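Long-range contacts in MarR family transcriptional regulator (Peptoclostridium difficile, PDB 5ERI), which probably acts as a DNA-binding transcription factor of the MarR family, working as a dimer with a winged helix-turn-helix domain in each subunit: residues F58-R63 and L79-A84; L75-K80 and N162-V167; A96-K101 and T116-E121. One frame throughout, in Å; residues are numbered along the deposited sequence.

Contact 1 (F58-R63 and L79-A84); sequences FTFLTR and LKVDKA
Leu79 drives its isobutyl group into helix 57-66, between Phe60 on one flank and Thr59 and Arg63 on the other. From CB, which leaves the backbone heading for the helix, the chain runs to CG, set anti to the carbonyl carbon (chi1 -73°), and from CG the two methyls part toward different neighbours. CD1 takes the aromatic side: it lies 3.6 Å from CD1 of Phe60 and almost as close to CE1 of the same ring, approaching obliquely. CD2 turns to the polar side, where it sits over the centre of one face of the Arg63 guanidinium, 3.7 Å from Arg63 CZ, and also meets the aliphatic CG of that arginine. Thr59 adds its methyl, CG2 lying 3.8 Å from CD2 of Leu79. Here the recognition part of a winged helix-turn-helix takes shape: Leu79 comes just before Lys80, which turns the chain with positive phi, and Asp82 N-caps helix 83-95, in the place of the DNA-recognition helix of MarR proteins. Val81, within that turn, reaches the Phe60 ring more loosely, its CG2 standing at the ring edge 4.4 Å from CE1 of Phe60. Thr86, Ala89 and Leu93 of helix 83-95 also pack on Phe60. Within helix 57-66, Thr62 OG1 donates a 3.0 Å hydrogen bond to Thr59 O. Arg38 of the second subunit packs on Thr59, Arg63 and Val81, and its NE is hydrogen-bonded to the carbonyl O of Leu79.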
ATOM      1  N   PHE A  58     -12.542  -1.698   2.999  1.00 40.79           N
ATOM      2  CA  PHE A  58     -12.960  -3.052   2.611  1.00 40.94           C
ATOM      3  C   PHE A  58     -11.995  -4.059   3.176  1.00 38.78           C
ATOM      4  O   PHE A  58     -12.353  -5.148   3.515  1.00 45.53           O
ATOM      5  CB  PHE A  58     -13.024  -3.177   1.107  1.00 43.21           C
ATOM      6  CG  PHE A  58     -11.676  -3.064   0.436  1.00 44.59           C
ATOM      7  CD1 PHE A  58     -11.173  -1.842   0.098  1.00 44.61           C
ATOM      8  CD2 PHE A  58     -10.925  -4.204   0.124  1.00 49.51           C
ATOM      9  CE1 PHE A  58      -9.950  -1.729  -0.493  1.00 46.69           C
ATOM     10  CE2 PHE A  58      -9.683  -4.103  -0.495  1.00 48.52           C
ATOM     11  CZ  PHE A  58      -9.199  -2.853  -0.801  1.00 49.70           C
ATOM     12  N   THR A  59     -10.758  -3.664   3.384  1.00 42.39           N
ATOM     13  CA  THR A  59      -9.758  -4.569   3.944  1.00 41.49           C
ATOM     14  C   THR A  59     -10.088  -4.954   5.406  1.00 43.15           C
ATOM     15  O   THR A  59     -10.058  -6.105   5.779  1.00 45.16           O
ATOM     16  CB  THR A  59      -8.405  -3.913   3.830  1.00 41.74           C
ATOM     17  OG1 THR A  59      -8.118  -3.789   2.438  1.00 48.17           O
ATOM     18  CG2 THR A  59      -7.332  -4.745   4.469  1.00 43.70           C
ATOM     19  N   PHE A  60     -10.375  -3.962   6.218  1.00 39.53           N
ATOM     20  CA  PHE A  60     -10.784  -4.191   7.585  1.00 39.38           C
ATOM     21  C   PHE A  60     -12.057  -5.002   7.666  1.00 40.03           C
ATOM     22  O   PHE A  60     -12.182  -5.942   8.486  1.00 40.99           O
ATOM     23  CB  PHE A  60     -10.941  -2.834   8.346  1.00 42.50           C
ATOM     24  CG  PHE A  60      -9.623  -2.071   8.545  1.00 41.30           C
ATOM     25  CD1 PHE A  60      -8.805  -2.331   9.642  1.00 39.09           C
ATOM     26  CD2 PHE A  60      -9.232  -1.098   7.668  1.00 38.73           C
ATOM     27  CE1 PHE A  60      -7.589  -1.681   9.825  1.00 38.69           C
ATOM     28  CE2 PHE A  60      -8.024  -0.391   7.861  1.00 43.83           C
ATOM     29  CZ  PHE A  60      -7.170  -0.708   8.903  1.00 41.45           C
ATOM     30  N   LEU A  61     -13.011  -4.652   6.821  1.00 36.58           N
ATOM     31  CA  LEU A  61     -14.263  -5.390   6.796  1.00 37.11           C
ATOM     32  C   LEU A  61     -14.096  -6.887   6.498  1.00 42.52           C
ATOM     33  O   LEU A  61     -14.642  -7.740   7.215  1.00 46.13           O
ATOM     34  CB  LEU A  61     -15.211  -4.743   5.831  1.00 42.00           C
ATOM     35  CG  LEU A  61     -16.630  -5.304   5.790  1.00 43.18           C
ATOM     36  CD1 LEU A  61     -17.118  -5.408   7.217  1.00 50.65           C
ATOM     37  CD2 LEU A  61     -17.517  -4.378   4.963  1.00 44.04           C
ATOM     38  N   THR A  62     -13.333  -7.234   5.470  1.00 45.16           N
ATOM     39  CA  THR A  62     -13.151  -8.657   5.142  1.00 42.10           C
ATOM     40  C   THR A  62     -12.551  -9.412   6.293  1.00 40.78           C
ATOM     41  O   THR A  62     -12.945 -10.550   6.540  1.00 45.50           O
ATOM     42  CB  THR A  62     -12.272  -8.910   3.877  1.00 42.33           C
ATOM     43  OG1 THR A  62     -10.958  -8.452   4.115  1.00 49.29           O
ATOM     44  CG2 THR A  62     -12.762  -8.152   2.690  1.00 46.80           C
ATOM     45  N   ARG A  63     -11.562  -8.825   6.972  1.00 40.10           N
ATOM     46  CA  ARG A  63     -10.977  -9.531   8.104  1.00 40.70           C
ATOM     47  C   ARG A  63     -11.938  -9.743   9.258  1.00 42.58           C
ATOM     48  O   ARG A  63     -11.889 -10.782   9.967  1.00 50.80           O
ATOM     49  CB  ARG A  63      -9.753  -8.836   8.629  1.00 38.92           C
ATOM     50  CG  ARG A  63      -8.655  -8.660   7.631  1.00 48.20           C
ATOM     51  CD  ARG A  63      -8.371  -9.900   6.781  1.00 52.96           C
ATOM     52  NE  ARG A  63      -7.817  -9.457   5.520  1.00 47.68           N
ATOM     53  CZ  ARG A  63      -6.554  -9.473   5.216  1.00 50.56           C
ATOM     54  NH1 ARG A  63      -5.675  -9.999   6.064  1.00 62.27           N
ATOM     55  NH2 ARG A  63      -6.172  -8.987   4.031  1.00 57.41           N
ATOM     56  N   LEU A  79      -3.064  -7.057  10.121  1.00 36.45           N
ATOM     57  CA  LEU A  79      -2.975  -6.161   8.986  1.00 36.31           C
ATOM     58  C   LEU A  79      -1.706  -5.370   8.918  1.00 38.21           C
ATOM     59  O   LEU A  79      -1.451  -4.589   7.967  1.00 40.53           O
ATOM     60  CB  LEU A  79      -4.176  -5.245   9.017  1.00 32.27           C
ATOM     61  CG  LEU A  79      -5.435  -5.973   8.619  1.00 33.89           C
ATOM     62  CD1 LEU A  79      -6.602  -5.029   8.734  1.00 39.54           C
ATOM     63  CD2 LEU A  79      -5.422  -6.519   7.175  1.00 42.63           C
ATOM     64  N   LYS A  80      -0.883  -5.596   9.907  1.00 40.07           N
ATOM     65  CA  LYS A  80       0.388  -4.892  10.037  1.00 41.04           C
ATOM     66  C   LYS A  80       0.323  -3.337  10.022  1.00 43.63           C
ATOM     67  O   LYS A  80       1.075  -2.631   9.328  1.00 44.58           O
ATOM     68  CB  LYS A  80       1.357  -5.407   8.998  1.00 45.35           C
ATOM     69  CG  LYS A  80       1.333  -6.903   8.740  1.00 45.87           C
ATOM     70  CD  LYS A  80       1.601  -7.782   9.943  1.00 49.12           C
ATOM     71  CE  LYS A  80       1.468  -9.214   9.441  1.00 49.10           C
ATOM     72  NZ  LYS A  80       1.021 -10.191  10.442  1.00 55.46           N
ATOM     73  N   VAL A  81      -0.622  -2.820  10.752  1.00 40.72           N
ATOM     74  CA  VAL A  81      -0.753  -1.393  10.953  1.00 42.97           C
ATOM     75  C   VAL A  81      -0.809  -1.111  12.467  1.00 44.61           C
ATOM     76  O   VAL A  81      -1.063  -2.036  13.249  1.00 42.88           O
ATOM     77  CB  VAL A  81      -2.041  -0.872  10.341  1.00 41.69           C
ATOM     78  CG1 VAL A  81      -2.026  -1.028   8.841  1.00 46.43           C
ATOM     79  CG2 VAL A  81      -3.285  -1.567  10.910  1.00 45.01           C
ATOM     80  N   ASP A  82      -0.615   0.144  12.865  1.00 49.25           N
ATOM     81  CA  ASP A  82      -0.755   0.546  14.273  1.00 54.59           C
ATOM     82  C   ASP A  82      -2.219   0.725  14.682  1.00 50.66           C
ATOM     83  O   ASP A  82      -3.120   0.879  13.832  1.00 43.79           O
ATOM     84  CB  ASP A  82       0.028   1.814  14.580  1.00 60.87           C
ATOM     85  CG  ASP A  82      -0.555   3.032  13.896  1.00 69.16           C
ATOM     86  OD1 ASP A  82      -1.591   2.873  13.204  1.00 62.13           O
ATOM     87  OD2 ASP A  82       0.036   4.146  14.031  1.00 78.05           O
ATOM     88  N   LYS A  83      -2.447   0.668  15.993  1.00 50.19           N
ATOM     89  CA  LYS A  83      -3.805   0.566  16.558  1.00 52.10           C
ATOM     90  C   LYS A  83      -4.652   1.808  16.224  1.00 47.03           C
ATOM     91  O   LYS A  83      -5.886   1.735  15.968  1.00 44.00           O
ATOM     92  CB  LYS A  83      -3.740   0.274  18.091  1.00 63.48           C
ATOM     93  CG  LYS A  83      -5.100  -0.005  18.737  1.00 76.79           C
ATOM     94  CD  LYS A  83      -4.966  -0.374  20.227  1.00 91.00           C
ATOM     95  CE  LYS A  83      -6.148   0.097  21.094  1.00 95.62           C
ATOM     96  NZ  LYS A  83      -6.027   1.540  21.500  1.00105.63           N
ATOM     97  N   ALA A  84      -3.981   2.942  16.168  1.00 42.96           N
ATOM     98  CA  ALA A  84      -4.650   4.199  15.794  1.00 48.82           C
ATOM     99  C   ALA A  84      -5.303   4.143  14.403  1.00 46.12           C
ATOM    100  O   ALA A  84      -6.442   4.585  14.172  1.00 45.66           O
ATOM    101  CB  ALA A  84      -3.647   5.350  15.849  1.00 44.18           C
TER

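Contact 2 (L75-K80 and N162-V167); sequences LSNMLK and NEWFKV
Lys80 lies against one face of the Trp164 indole, and this is the tight half of the contact. Its CA makes a CH-pi contact 3.8 Å from the centroid of the six-membered ring and only 12° off the ring normal, while the backbone C of Lys80 is 3.8 Å from Trp164 CZ2. The lysine chain bends at chi2, which folds its CD back to 3.8 Å from CE3 of Trp164. With CG anti to its backbone N, Trp164 carries the indole toward helix 72-79. Its leading atom, CH2, ends 3.7 Å from both Ser76 O and Asn77 OD1, with the Asn77 amide plane turned 67° from the indole; that OD1 accepts a hydrogen bond from Lys168 NZ. Phe165, on the exposed side, packs more loosely: its CE1 is 4.2 Å from Lys80 NZ, which approaches the ring edge. Lys80 NZ instead donates to Asn77 O at 3.0 Å, in the carbonyl plane, with a long, weak ion pair to Glu161. The axes of the two short helix segments come within 11.7 Å, their N-to-C directions 137° apart, so long side chains must bridge them. The contact thus joins helix 72-79 of the winged helix-turn-helix domain to the C-terminal helix 143-167, with helices 57-66 and 83-95 packed on the former and Ser42 of the second subunit against Trp164.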
ATOM      1  N   LEU A  75      -6.589  -7.403  15.137  1.00 44.99           N
ATOM      2  CA  LEU A  75      -6.868  -6.946  13.811  1.00 40.93           C
ATOM      3  C   LEU A  75      -5.683  -6.074  13.305  1.00 46.21           C
ATOM      4  O   LEU A  75      -5.268  -6.250  12.177  1.00 40.09           O
ATOM      5  CB  LEU A  75      -8.169  -6.205  13.766  1.00 36.52           C
ATOM      6  CG  LEU A  75      -8.592  -5.701  12.407  1.00 40.60           C
ATOM      7  CD1 LEU A  75      -8.676  -6.849  11.399  1.00 43.77           C
ATOM      8  CD2 LEU A  75      -9.935  -4.997  12.470  1.00 39.32           C
ATOM      9  N   SER A  76      -5.069  -5.268  14.167  1.00 44.46           N
ATOM     10  CA  SER A  76      -3.896  -4.454  13.810  1.00 44.20           C
ATOM     11  C   SER A  76      -2.682  -5.295  13.511  1.00 49.94           C
ATOM     12  O   SER A  76      -1.904  -5.016  12.578  1.00 41.34           O
ATOM     13  CB  SER A  76      -3.521  -3.487  14.929  1.00 47.28           C
ATOM     14  OG  SER A  76      -4.666  -2.719  15.262  1.00 47.64           O
ATOM     15  N   ASN A  77      -2.529  -6.350  14.274  1.00 44.23           N
ATOM     16  CA  ASN A  77      -1.405  -7.207  14.096  1.00 44.93           C
ATOM     17  C   ASN A  77      -1.553  -8.041  12.827  1.00 43.01           C
ATOM     18  O   ASN A  77      -0.585  -8.391  12.203  1.00 45.49           O
ATOM     19  CB  ASN A  77      -1.224  -8.125  15.311  1.00 47.95           C
ATOM     20  CG  ASN A  77      -0.723  -7.377  16.571  1.00 56.12           C
ATOM     21  OD1 ASN A  77      -0.006  -6.374  16.505  1.00 51.19           O
ATOM     22  ND2 ASN A  77      -1.113  -7.878  17.724  1.00 56.07           N
ATOM     23  N   MET A  78      -2.761  -8.432  12.512  1.00 41.54           N
ATOM     24  CA  MET A  78      -3.047  -9.184  11.301  1.00 43.44           C
ATOM     25  C   MET A  78      -2.774  -8.331  10.025  1.00 43.90           C
ATOM     26  O   MET A  78      -2.242  -8.820   9.001  1.00 42.45           O
ATOM     27  CB  MET A  78      -4.487  -9.621  11.353  1.00 45.92           C
ATOM     28  CG  MET A  78      -5.007 -10.288  10.100  1.00 51.84           C
ATOM     29  SD  MET A  78      -6.427 -11.221  10.602  1.00 60.20           S
ATOM     30  CE  MET A  78      -7.594 -10.778   9.435  1.00 68.74           C
ATOM     31  N   LEU A  79      -3.064  -7.057  10.121  1.00 36.45           N
ATOM     32  CA  LEU A  79      -2.975  -6.161   8.986  1.00 36.31           C
ATOM     33  C   LEU A  79      -1.706  -5.370   8.918  1.00 38.21           C
ATOM     34  O   LEU A  79      -1.451  -4.589   7.967  1.00 40.53           O
ATOM     35  CB  LEU A  79      -4.176  -5.245   9.017  1.00 32.27           C
ATOM     36  CG  LEU A  79      -5.435  -5.973   8.619  1.00 33.89           C
ATOM     37  CD1 LEU A  79      -6.602  -5.029   8.734  1.00 39.54           C
ATOM     38  CD2 LEU A  79      -5.422  -6.519   7.175  1.00 42.63           C
ATOM     39  N   LYS A  80      -0.883  -5.596   9.907  1.00 40.07           N
ATOM     40  CA  LYS A  80       0.388  -4.892  10.037  1.00 41.04           C
ATOM     41  C   LYS A  80       0.323  -3.337  10.022  1.00 43.63           C
ATOM     42  O   LYS A  80       1.075  -2.631   9.328  1.00 44.58           O
ATOM     43  CB  LYS A  80       1.357  -5.407   8.998  1.00 45.35           C
ATOM     44  CG  LYS A  80       1.333  -6.903   8.740  1.00 45.87           C
ATOM     45  CD  LYS A  80       1.601  -7.782   9.943  1.00 49.12           C
ATOM     46  CE  LYS A  80       1.468  -9.214   9.441  1.00 49.10           C
ATOM     47  NZ  LYS A  80       1.021 -10.191  10.442  1.00 55.46           N
ATOM     48  N   ASN A 162       8.610  -9.882  10.397  1.00 55.34           N
ATOM     49  CA  ASN A 162       9.588 -10.020  11.449  1.00 64.35           C
ATOM     50  C   ASN A 162      10.084  -8.681  11.822  1.00 64.95           C
ATOM     51  O   ASN A 162      10.087  -8.339  13.010  1.00 73.26           O
ATOM     52  CB  ASN A 162      10.815 -10.844  11.007  1.00 75.46           C
ATOM     53  CG  ASN A 162      10.677 -12.324  11.305  1.00 87.41           C
ATOM     54  OD1 ASN A 162      11.392 -12.861  12.164  1.00107.32           O
ATOM     55  ND2 ASN A 162       9.759 -12.996  10.599  1.00 86.46           N
ATOM     56  N   GLU A 163      10.493  -7.900  10.822  1.00 53.96           N
ATOM     57  CA  GLU A 163      11.013  -6.603  11.166  1.00 56.40           C
ATOM     58  C   GLU A 163       9.952  -5.741  11.789  1.00 59.42           C
ATOM     59  O   GLU A 163      10.230  -4.998  12.745  1.00 58.21           O
ATOM     60  CB  GLU A 163      11.638  -5.869   9.983  1.00 61.22           C
ATOM     61  CG  GLU A 163      13.174  -5.780  10.029  1.00 76.78           C
ATOM     62  CD  GLU A 163      13.722  -4.884  11.144  1.00 69.94           C
ATOM     63  OE1 GLU A 163      13.881  -5.398  12.273  1.00 89.79           O
ATOM     64  OE2 GLU A 163      13.979  -3.674  10.921  1.00 67.92           O
ATOM     65  N   TRP A 164       8.740  -5.787  11.245  1.00 52.06           N
ATOM     66  CA  TRP A 164       7.679  -4.960  11.844  1.00 53.74           C
ATOM     67  C   TRP A 164       7.437  -5.334  13.357  1.00 56.65           C
ATOM     68  O   TRP A 164       7.256  -4.457  14.170  1.00 49.26           O
ATOM     69  CB  TRP A 164       6.366  -4.998  11.027  1.00 47.59           C
ATOM     70  CG  TRP A 164       5.264  -4.157  11.610  1.00 48.73           C
ATOM     71  CD1 TRP A 164       5.217  -2.770  11.645  1.00 53.27           C
ATOM     72  CD2 TRP A 164       4.071  -4.608  12.258  1.00 46.03           C
ATOM     73  NE1 TRP A 164       4.059  -2.363  12.232  1.00 60.05           N
ATOM     74  CE2 TRP A 164       3.353  -3.456  12.651  1.00 49.52           C
ATOM     75  CE3 TRP A 164       3.566  -5.862  12.593  1.00 56.84           C
ATOM     76  CZ2 TRP A 164       2.124  -3.516  13.309  1.00 59.56           C
ATOM     77  CZ3 TRP A 164       2.336  -5.937  13.275  1.00 52.37           C
ATOM     78  CH2 TRP A 164       1.621  -4.757  13.605  1.00 59.74           C
ATOM     79  N   PHE A 165       7.443  -6.612  13.720  1.00 65.38           N
ATOM     80  CA  PHE A 165       7.255  -6.994  15.143  1.00 66.97           C
ATOM     81  C   PHE A 165       8.379  -6.448  16.057  1.00 74.60           C
ATOM     82  O   PHE A 165       8.099  -5.938  17.153  1.00 69.19           O
ATOM     83  CB  PHE A 165       7.053  -8.490  15.298  1.00 65.33           C
ATOM     84  CG  PHE A 165       5.657  -8.930  14.960  1.00 79.90           C
ATOM     85  CD1 PHE A 165       5.142  -8.764  13.666  1.00 93.35           C
ATOM     86  CD2 PHE A 165       4.839  -9.509  15.926  1.00106.20           C
ATOM     87  CE1 PHE A 165       3.850  -9.171  13.343  1.00 99.30           C
ATOM     88  CE2 PHE A 165       3.542  -9.926  15.609  1.00114.63           C
ATOM     89  CZ  PHE A 165       3.048  -9.755  14.315  1.00112.41           C
ATOM     90  N   LYS A 166       9.628  -6.492  15.580  1.00 72.11           N
ATOM     91  CA  LYS A 166      10.762  -5.894  16.299  1.00 75.05           C
ATOM     92  C   LYS A 166      10.615  -4.386  16.509  1.00 72.77           C
ATOM     93  O   LYS A 166      10.881  -3.864  17.585  1.00 84.83           O
ATOM     94  CB  LYS A 166      12.087  -6.189  15.572  1.00 66.43           C
ATOM     95  CG  LYS A 166      12.442  -7.664  15.568  1.00 76.54           C
ATOM     96  CD  LYS A 166      13.810  -7.899  14.936  1.00 84.22           C
ATOM     97  CE  LYS A 166      13.959  -9.328  14.420  1.00 86.36           C
ATOM     98  NZ  LYS A 166      15.060  -9.366  13.418  1.00 83.91           N
ATOM     99  N   VAL A 167      10.188  -3.694  15.471  1.00 69.86           N
ATOM    100  CA  VAL A 167      10.267  -2.247  15.433  1.00 63.21           C
ATOM    101  C   VAL A 167       9.019  -1.603  16.053  1.00 65.78           C
ATOM    102  O   VAL A 167       9.066  -0.437  16.449  1.00 65.53           O
ATOM    103  CB  VAL A 167      10.555  -1.777  13.957  1.00 70.21           C
ATOM    104  CG1 VAL A 167       9.511  -0.814  13.396  1.00 76.06           C
ATOM    105  CG2 VAL A 167      11.931  -1.167  13.806  1.00 68.36           C
TER

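Contact 3 (A96-K101 and T116-E121); sequences AGYVDK and TDKSLE
The carbonyl O of Tyr98 meets two groups from the start of helix 117-138. Thr116 N donates to it at 3.1 Å in a nearly straight bond (170°), although the donor stands above the carbonyl plane. Ser119 OG lies within 3.1 Å of Tyr98 O and 3.0 Å of Thr116 O. One residue earlier, Gly97 O receives a 2.7 Å hydrogen bond from Thr116 OG1. The hydroxyl reaches it from a rotamer that tucks OG1 between the backbone N and the carbonyl carbon (chi1 62°), and the same torsion carries the methyl CG2 to 3.3 Å from Asp100 OD2. Lys118 completes the row. Its chain, extended beyond CG, passes obliquely along Tyr98, with CE 3.5 Å from CE1 of the ring, and places NZ of Lys118 over one ring face, 4.4 Å from the centroid of Tyr98, a cation-pi contact. From there NZ donates to Ala96 O, 2.7 Å away and nearly in line with the C=O bond, so the ammonium is held by both the carbonyl and the ring. Successive carbonyls of Ala96, Gly97 and Tyr98 are therefore each met from the Thr116-Ser119 turn. Gly97, with positive phi, closes helix 83-95 in a Schellman motif and leads into the first strand of the wing. Ser119 CB approaches the Tyr98 ring at its edge, while Tyr98 OH is hydrogen-bonded to Leu51 O. Tyr98 packs on Leu93 of helix 83-95 and Leu61 of helix 57-66, and strand 111-115 runs beside strand 99-103 before helix 117-138 departs.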
ATOM      1  N   ALA A  96     -20.982   3.650   9.356  1.00 57.33           N
ATOM      2  CA  ALA A  96     -21.640   3.202   8.120  1.00 54.84           C
ATOM      3  C   ALA A  96     -22.476   1.919   8.312  1.00 61.70           C
ATOM      4  O   ALA A  96     -22.997   1.406   7.317  1.00 53.64           O
ATOM      5  CB  ALA A  96     -20.614   2.984   7.033  1.00 56.85           C
ATOM      6  N   GLY A  97     -22.576   1.376   9.546  1.00 49.92           N
ATOM      7  CA  GLY A  97     -23.410   0.151   9.791  1.00 57.43           C
ATOM      8  C   GLY A  97     -22.841  -1.189   9.282  1.00 60.37           C
ATOM      9  O   GLY A  97     -23.592  -2.132   8.984  1.00 62.68           O
ATOM     10  N   TYR A  98     -21.515  -1.307   9.164  1.00 52.97           N
ATOM     11  CA  TYR A  98     -20.958  -2.551   8.626  1.00 47.97           C
ATOM     12  C   TYR A  98     -20.458  -3.423   9.773  1.00 47.13           C
ATOM     13  O   TYR A  98     -20.343  -4.625   9.645  1.00 47.17           O
ATOM     14  CB  TYR A  98     -19.835  -2.261   7.641  1.00 46.64           C
ATOM     15  CG  TYR A  98     -20.225  -1.775   6.282  1.00 43.29           C
ATOM     16  CD1 TYR A  98     -20.931  -2.579   5.445  1.00 51.63           C
ATOM     17  CD2 TYR A  98     -19.756  -0.561   5.789  1.00 55.09           C
ATOM     18  CE1 TYR A  98     -21.243  -2.180   4.168  1.00 55.97           C
ATOM     19  CE2 TYR A  98     -20.065  -0.135   4.505  1.00 55.22           C
ATOM     20  CZ  TYR A  98     -20.813  -0.974   3.699  1.00 50.36           C
ATOM     21  OH  TYR A  98     -21.186  -0.627   2.438  1.00 53.28           O
ATOM     22  N   VAL A  99     -20.218  -2.814  10.920  1.00 55.19           N
ATOM     23  CA  VAL A  99     -19.581  -3.500  12.015  1.00 51.55           C
ATOM     24  C   VAL A  99     -20.233  -3.119  13.324  1.00 56.29           C
ATOM     25  O   VAL A  99     -20.636  -1.991  13.500  1.00 55.42           O
ATOM     26  CB  VAL A  99     -18.096  -3.078  12.086  1.00 52.44           C
ATOM     27  CG1 VAL A  99     -17.436  -3.488  13.379  1.00 50.35           C
ATOM     28  CG2 VAL A  99     -17.348  -3.708  10.923  1.00 59.69           C
ATOM     29  N   ASP A 100     -20.293  -4.070  14.253  1.00 56.98           N
ATOM     30  CA  ASP A 100     -20.678  -3.801  15.643  1.00 59.78           C
ATOM     31  C   ASP A 100     -19.465  -4.087  16.488  1.00 50.25           C
ATOM     32  O   ASP A 100     -18.715  -4.978  16.171  1.00 50.44           O
ATOM     33  CB  ASP A 100     -21.826  -4.720  16.089  1.00 68.63           C
ATOM     34  CG  ASP A 100     -23.152  -4.390  15.407  1.00 68.05           C
ATOM     35  OD1 ASP A 100     -23.456  -3.167  15.198  1.00 70.06           O
ATOM     36  OD2 ASP A 100     -23.879  -5.364  15.088  1.00 74.48           O
ATOM     37  N   LYS A 101     -19.229  -3.283  17.514  1.00 53.98           N
ATOM     38  CA  LYS A 101     -18.197  -3.567  18.517  1.00 53.24           C
ATOM     39  C   LYS A 101     -18.863  -3.691  19.878  1.00 59.63           C
ATOM     40  O   LYS A 101     -19.806  -2.954  20.186  1.00 70.76           O
ATOM     41  CB  LYS A 101     -17.092  -2.522  18.588  1.00 55.26           C
ATOM     42  CG  LYS A 101     -17.429  -1.180  19.199  1.00 70.62           C
ATOM     43  CD  LYS A 101     -16.164  -0.301  19.266  1.00 75.05           C
ATOM     44  CE  LYS A 101     -16.418   1.089  19.882  1.00 81.75           C
ATOM     45  NZ  LYS A 101     -17.348   2.027  19.153  1.00 86.74           N
ATOM     46  N   THR A 116     -22.118  -6.920  10.806  1.00 61.78           N
ATOM     47  CA  THR A 116     -23.550  -6.785  10.825  1.00 57.34           C
ATOM     48  C   THR A 116     -24.132  -7.506   9.623  1.00 71.94           C
ATOM     49  O   THR A 116     -23.378  -7.850   8.678  1.00 58.70           O
ATOM     50  CB  THR A 116     -23.960  -5.316  10.719  1.00 57.23           C
ATOM     51  OG1 THR A 116     -23.490  -4.769   9.460  1.00 52.81           O
ATOM     52  CG2 THR A 116     -23.399  -4.553  11.904  1.00 58.16           C
ATOM     53  N   ASP A 117     -25.467  -7.680   9.641  1.00 68.89           N
ATOM     54  CA  ASP A 117     -26.216  -8.396   8.584  1.00 81.71           C
ATOM     55  C   ASP A 117     -25.917  -7.819   7.185  1.00 73.15           C
ATOM     56  O   ASP A 117     -25.725  -8.567   6.211  1.00 62.91           O
ATOM     57  CB  ASP A 117     -27.745  -8.370   8.874  1.00 95.11           C
ATOM     58  CG  ASP A 117     -28.209  -9.496   9.847  1.00107.90           C
ATOM     59  OD1 ASP A 117     -27.360 -10.331  10.279  1.00106.28           O
ATOM     60  OD2 ASP A 117     -29.435  -9.538  10.168  1.00115.07           O
ATOM     61  N   LYS A 118     -25.843  -6.490   7.139  1.00 68.15           N
ATOM     62  CA  LYS A 118     -25.524  -5.726   5.926  1.00 73.63           C
ATOM     63  C   LYS A 118     -24.203  -6.149   5.217  1.00 79.37           C
ATOM     64  O   LYS A 118     -24.142  -6.424   3.980  1.00 73.95           O
ATOM     65  CB  LYS A 118     -25.428  -4.234   6.319  1.00 63.70           C
ATOM     66  CG  LYS A 118     -25.054  -3.322   5.150  1.00 70.30           C
ATOM     67  CD  LYS A 118     -25.448  -1.892   5.430  1.00 70.68           C
ATOM     68  CE  LYS A 118     -24.512  -0.947   4.721  1.00 79.27           C
ATOM     69  NZ  LYS A 118     -24.568   0.338   5.447  1.00 88.20           N
ATOM     70  N   SER A 119     -23.149  -6.179   6.026  1.00 68.13           N
ATOM     71  CA  SER A 119     -21.825  -6.472   5.535  1.00 69.13           C
ATOM     72  C   SER A 119     -21.674  -7.941   5.012  1.00 69.32           C
ATOM     73  O   SER A 119     -20.829  -8.240   4.160  1.00 60.81           O
ATOM     74  CB  SER A 119     -20.808  -6.049   6.603  1.00 62.79           C
ATOM     75  OG  SER A 119     -20.727  -6.996   7.620  1.00 73.81           O
ATOM     76  N   LEU A 120     -22.565  -8.832   5.432  1.00 75.84           N
ATOM     77  CA  LEU A 120     -22.502 -10.213   4.997  1.00 70.84           C
ATOM     78  C   LEU A 120     -22.823 -10.378   3.522  1.00 67.87           C
ATOM     79  O   LEU A 120     -22.254 -11.255   2.853  1.00 69.63           O
ATOM     80  CB  LEU A 120     -23.380 -11.104   5.873  1.00 77.33           C
ATOM     81  CG  LEU A 120     -22.656 -11.458   7.182  1.00 78.65           C
ATOM     82  CD1 LEU A 120     -23.647 -11.780   8.306  1.00 87.40           C
ATOM     83  CD2 LEU A 120     -21.669 -12.598   6.977  1.00 79.54           C
ATOM     84  N   GLU A 121     -23.673  -9.521   2.979  1.00 68.39           N
ATOM     85  CA  GLU A 121     -23.881  -9.538   1.509  1.00 69.30           C
ATOM     86  C   GLU A 121     -22.688  -8.937   0.762  1.00 68.29           C
ATOM     87  O   GLU A 121     -22.248  -9.439  -0.279  1.00 70.59           O
ATOM     88  CB  GLU A 121     -25.151  -8.766   1.152  1.00 86.37           C
ATOM     89  CG  GLU A 121     -25.918  -9.324  -0.046  1.00 92.64           C
ATOM     90  CD  GLU A 121     -27.368  -8.887  -0.013  1.00101.90           C
ATOM     91  OE1 GLU A 121     -28.253  -9.685   0.393  1.00102.39           O
ATOM     92  OE2 GLU A 121     -27.609  -7.713  -0.349  1.00104.89           O
TER

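How the contacts relate
From the N terminus, helix 57-66 opens contact 1, which closes a short loop through strand 70-71 and helix 72-79 at the turn before helix 83-95. Contact 2 starts on helix 72-79 and shares Leu79 and Lys80 with contact 1, but closes only at the C-terminal helix, 82 residues on. Within this long loop lies contact 3, which follows contact 1 in series and shuts the wing hairpin against helix 117-138. Contacts 1 and 2 touch, with a probable hydrogen bond from Val81 N to Ser76 O, and both touch the second subunit. Leu61 links contact 1 to contact 3; contacts 2 and 3 do not touch.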